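Local atomic coordinates of Ras GTPase-activating-like protein IQGAP2 (Homo sapiens, PDB entry 4EZA), a protein that probably binds phosphoinositides through an atypical domain with a pseudo-C2 fold, consistent with a role in signalling. Residues Leu41-Asn44 against Gln45-Asn48; Val22-Ala26 against Ala27-Glu31. All blocks are in the same frame, centred on the assembly; numbering follows the deposited sequence.

Contact 1 (Leu41-Asn44 against Gln45-Asn48); sequences LQTN and QFKN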
# COMPACT_ATOMS: atom_id res chain seq x y z
N LEU A 41 4.74 14.24 -5.23
CA LEU A 41 3.78 14.06 -6.31
C LEU A 41 2.53 14.86 -6.05
O LEU A 41 1.90 14.71 -5.00
CB LEU A 41 3.41 12.59 -6.47
CG LEU A 41 2.52 12.18 -7.64
CD1 LEU A 41 3.23 12.39 -8.96
CD2 LEU A 41 2.13 10.74 -7.47
N GLN A 42 2.17 15.72 -7.01
CA GLN A 42 0.96 16.52 -6.93
C GLN A 42 -0.23 15.59 -6.85
O GLN A 42 -0.27 14.56 -7.53
CB GLN A 42 0.81 17.40 -8.17
CG GLN A 42 1.62 18.67 -8.13
CD GLN A 42 1.10 19.73 -9.11
OE1 GLN A 42 0.30 19.43 -10.01
NE2 GLN A 42 1.56 20.96 -8.93
N THR A 43 -1.20 15.95 -6.03
CA THR A 43 -2.36 15.11 -5.80
C THR A 43 -3.12 14.78 -7.08
O THR A 43 -3.58 13.65 -7.25
CB THR A 43 -3.28 15.75 -4.77
OG1 THR A 43 -2.52 15.95 -3.57
CG2 THR A 43 -4.44 14.85 -4.47
N ASN A 44 -3.22 15.76 -7.99
CA ASN A 44 -3.90 15.52 -9.26
C ASN A 44 -3.18 14.51 -10.16
O ASN A 44 -3.69 14.13 -11.21
CB ASN A 44 -4.22 16.84 -10.00
CG ASN A 44 -2.99 17.54 -10.58
OD1 ASN A 44 -1.84 17.20 -10.28
ND2 ASN A 44 -3.24 18.56 -11.40
N GLN A 45 -2.00 14.07 -9.73
CA GLN A 45 -1.21 13.08 -10.47
C GLN A 45 -1.31 11.67 -9.88
O GLN A 45 -0.68 10.72 -10.37
CB GLN A 45 0.26 13.53 -10.58
CG GLN A 45 0.45 14.82 -11.40
CD GLN A 45 0.16 14.64 -12.89
OE1 GLN A 45 0.70 13.74 -13.53
NE2 GLN A 45 -0.70 15.50 -13.44
N PHE A 46 -2.13 11.52 -8.83
CA PHE A 46 -2.24 10.24 -8.15
C PHE A 46 -2.80 9.11 -9.03
O PHE A 46 -2.51 7.95 -8.79
CB PHE A 46 -3.10 10.37 -6.88
CG PHE A 46 -2.36 10.93 -5.68
CD1 PHE A 46 -1.13 11.59 -5.80
CD2 PHE A 46 -2.93 10.81 -4.42
CE1 PHE A 46 -0.48 12.10 -4.69
CE2 PHE A 46 -2.30 11.32 -3.31
CZ PHE A 46 -1.08 11.99 -3.44
N LYS A 47 -3.58 9.46 -10.05
CA LYS A 47 -4.09 8.47 -11.03
C LYS A 47 -2.96 7.75 -11.77
O LYS A 47 -3.17 6.64 -12.29
CB LYS A 47 -5.02 9.15 -12.04
CG LYS A 47 -4.33 10.20 -12.90
CD LYS A 47 -5.26 10.88 -13.87
CE LYS A 47 -4.51 12.00 -14.60
NZ LYS A 47 -5.42 12.86 -15.43
N ASN A 48 -1.78 8.36 -11.81
CA ASN A 48 -0.63 7.83 -12.55
C ASN A 48 0.23 6.85 -11.77
O ASN A 48 1.18 6.25 -12.31
CB ASN A 48 0.21 8.98 -13.08
CG ASN A 48 -0.51 9.74 -14.18
OD1 ASN A 48 -1.34 9.17 -14.89
ND2 ASN A 48 -0.19 11.03 -14.33
O HOH W 1 -5.52 11.75 -9.84

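Contact 2 (Val22-Ala26 against Ala27-Glu31); sequences VKYTA and AKLHE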
# COMPACT_ATOMS: atom_id res chain seq x y z
N VAL A 22 -4.25 -7.84 -7.69
CA VAL A 22 -5.32 -6.88 -7.55
C VAL A 22 -4.66 -5.50 -7.64
O VAL A 22 -3.66 -5.25 -6.96
CB VAL A 22 -6.02 -7.04 -6.20
CG1 VAL A 22 -7.25 -6.14 -6.13
CG2 VAL A 22 -6.42 -8.51 -5.99
N LYS A 23 -5.20 -4.63 -8.48
CA LYS A 23 -4.61 -3.31 -8.74
C LYS A 23 -5.47 -2.19 -8.20
O LYS A 23 -6.70 -2.23 -8.31
CB LYS A 23 -4.39 -3.10 -10.25
CG LYS A 23 -3.57 -4.19 -10.92
CD LYS A 23 -3.42 -3.94 -12.42
CE LYS A 23 -3.15 -5.25 -13.16
NZ LYS A 23 -3.10 -5.08 -14.65
N TYR A 24 -4.82 -1.18 -7.62
CA TYR A 24 -5.49 0.05 -7.17
C TYR A 24 -4.68 1.25 -7.61
O TYR A 24 -3.46 1.23 -7.52
CB TYR A 24 -5.61 0.09 -5.64
CG TYR A 24 -6.35 -1.08 -5.04
CD1 TYR A 24 -7.74 -1.04 -4.91
CD2 TYR A 24 -5.67 -2.22 -4.63
CE1 TYR A 24 -8.43 -2.11 -4.37
CE2 TYR A 24 -6.37 -3.32 -4.09
CZ TYR A 24 -7.74 -3.24 -3.97
OH TYR A 24 -8.45 -4.29 -3.44
N THR A 25 -5.34 2.30 -8.07
CA THR A 25 -4.62 3.56 -8.28
C THR A 25 -4.41 4.25 -6.94
O THR A 25 -5.17 4.02 -5.96
CB THR A 25 -5.34 4.55 -9.20
OG1 THR A 25 -6.54 5.00 -8.56
CG2 THR A 25 -5.66 3.92 -10.56
N ALA A 26 -3.40 5.12 -6.89
CA ALA A 26 -3.18 5.92 -5.69
C ALA A 26 -4.37 6.82 -5.43
O ALA A 26 -4.74 7.07 -4.27
CB ALA A 26 -1.91 6.71 -5.82
N ALA A 27 -4.99 7.32 -6.50
CA ALA A 27 -6.18 8.15 -6.33
C ALA A 27 -7.30 7.41 -5.59
O ALA A 27 -7.91 7.96 -4.66
CB ALA A 27 -6.66 8.67 -7.68
N LYS A 28 -7.57 6.17 -5.97
CA LYS A 28 -8.58 5.36 -5.30
C LYS A 28 -8.21 5.07 -3.84
O LYS A 28 -9.06 5.22 -2.94
CB LYS A 28 -8.82 4.06 -6.09
CG LYS A 28 -9.70 3.04 -5.43
CD LYS A 28 -11.12 3.54 -5.24
CE LYS A 28 -11.90 3.56 -6.53
NZ LYS A 28 -13.34 3.79 -6.22
N LEU A 29 -6.95 4.72 -3.60
CA LEU A 29 -6.53 4.47 -2.22
C LEU A 29 -6.63 5.74 -1.35
O LEU A 29 -6.92 5.65 -0.16
CB LEU A 29 -5.11 3.89 -2.18
CG LEU A 29 -4.98 2.50 -2.80
CD1 LEU A 29 -3.61 2.01 -2.43
CD2 LEU A 29 -6.05 1.54 -2.30
N HIS A 30 -6.36 6.90 -1.94
CA HIS A 30 -6.43 8.19 -1.24
C HIS A 30 -7.90 8.48 -0.88
O HIS A 30 -8.21 8.81 0.25
CB HIS A 30 -5.84 9.23 -2.18
CG HIS A 30 -5.58 10.58 -1.59
ND1 HIS A 30 -5.01 10.80 -0.35
CD2 HIS A 30 -5.70 11.80 -2.16
CE1 HIS A 30 -4.85 12.10 -0.17
NE2 HIS A 30 -5.27 12.73 -1.25
N GLU A 31 -8.81 8.33 -1.85
CA GLU A 31 -10.24 8.44 -1.58
C GLU A 31 -10.72 7.55 -0.43
O GLU A 31 -11.47 8.00 0.44
CB GLU A 31 -11.02 8.12 -2.85
CG GLU A 31 -11.01 9.24 -3.86
CD GLU A 31 -11.28 8.74 -5.27
OE1 GLU A 31 -11.87 7.64 -5.41
OE2 GLU A 31 -10.93 9.46 -6.23

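Contact 1 (Leu41-Asn44 against Gln45-Asn48)
The ring of Phe46 has Thr43 over one face and the backbone of Leu41 at its edge. Thr43 CA stands 3.9 Å from the Phe46 ring centroid and 21° off the ring normal, a CH-pi contact displaced toward the rim of the ring. Near the ring plane, Leu41 O meets Phe46 CE1 at 3.5 Å. Phe46 gets there with CG anti to its own carbonyl carbon (chi1 -81°), which places CG beside the backbone N and the ring toward Leu41 and Thr43. Leu41 comes to the same ring with one methyl, CD2, 3.8 Å from Phe46 CD1. Its other methyl, CD1, rests on Gln45 CB at 3.6 Å, the two side chains meeting roughly at right angles; thus the forked end of Leu41 spans Gln45 and Phe46.

Two backbone bonds of the i to i+3 kind define this as a 3-10 turn. Gln45 N donates to Gln42 O at 2.8 Å and Phe46 N to Thr43 O at 3.0 Å. A further bond, Asn48 N to Gln45 O, carries the pattern on. A water accepts from Lys47 N at 3.0 Å and donates weakly to Asn44 O, bridging the step where these two are too far apart to bond directly.

The turn belongs to the connection from strand 35-38 to strand 49-55. Most of its residues are solvent-exposed, while Phe46 is buried and reaches Leu35, Asp37 and Ile38 of strand 35-38 and Ala26 and Ala27 of helix 26-32, with His30 edge-to-face against it.

Contact 2 (Val22-Ala26 against Ala27-Glu31)
Ala27 CB lies 3.8 Å from Thr25 OG1, beside the hydroxyl that caps the helix. At Lys28 the cap itself forms. The backbone N of Lys28 donates to Thr25 OG1 at 3.0 Å with an N-H...O angle of 163°, a nearly straight bond that makes Thr25 the N-cap. Thr25 can accept it because OG1 sits between its own backbone N and carbonyl carbon (chi1 67°), turned toward the first helical turn. Lys28 CB packs 3.5 Å from the same Thr25 OG1.

Leu29 closes the first alpha-helical bond, its N donating to Thr25 O at 3.0 Å. Its side chain turns back to the strand and meets Tyr24 at about a right angle: Leu29 CD2 touches Tyr24 CB at 3.7 Å and lies 3.8 Å from Tyr24 CG, at the root of the ring. One residue on, His30 N repeats the helical bond to Ala26 O at 2.8 Å.

The axes of strand 22-25 and helix segment 27-31 make an angle of 76°, so the chain changes direction at Thr25, which ends an outermost strand of the four-stranded sheet. Ala26 and Leu29 also pack on Phe51 of strand 49-55, and Tyr24 and Leu29 on Leu110 of helix 104-112. A valine in place of Thr25 would probably leave Lys28 N without its capping acceptor and the first turn less firmly fixed to the strand. The strand end thus stands in for a preceding helical turn, its hydroxyl satisfying Lys28 N and its carbonyl Leu29 N.

Contact 2 comes first along the chain and contact 1 follows it, yet their centres lie only 11 Å apart and they touch directly. Phe46 is the main bridge: Phe46 O comes within 3.3 Å of Ala26 CB, Phe46 CB approaches Ala27 N at 3.6 Å, and Phe46 CE2 approaches His30 CD2 at 3.6 Å. A further approach brings Thr43 CG2 to within 3.9 Å of His30 NE2. The helix start built in contact 2 therefore packs against the 3-10 turn of contact 1. His30 also bonds through ND1 to Leu35 O, tying this interface to strand 35-38. No ligand accompanies either contact, so neither can be assigned here to a phosphoinositide site.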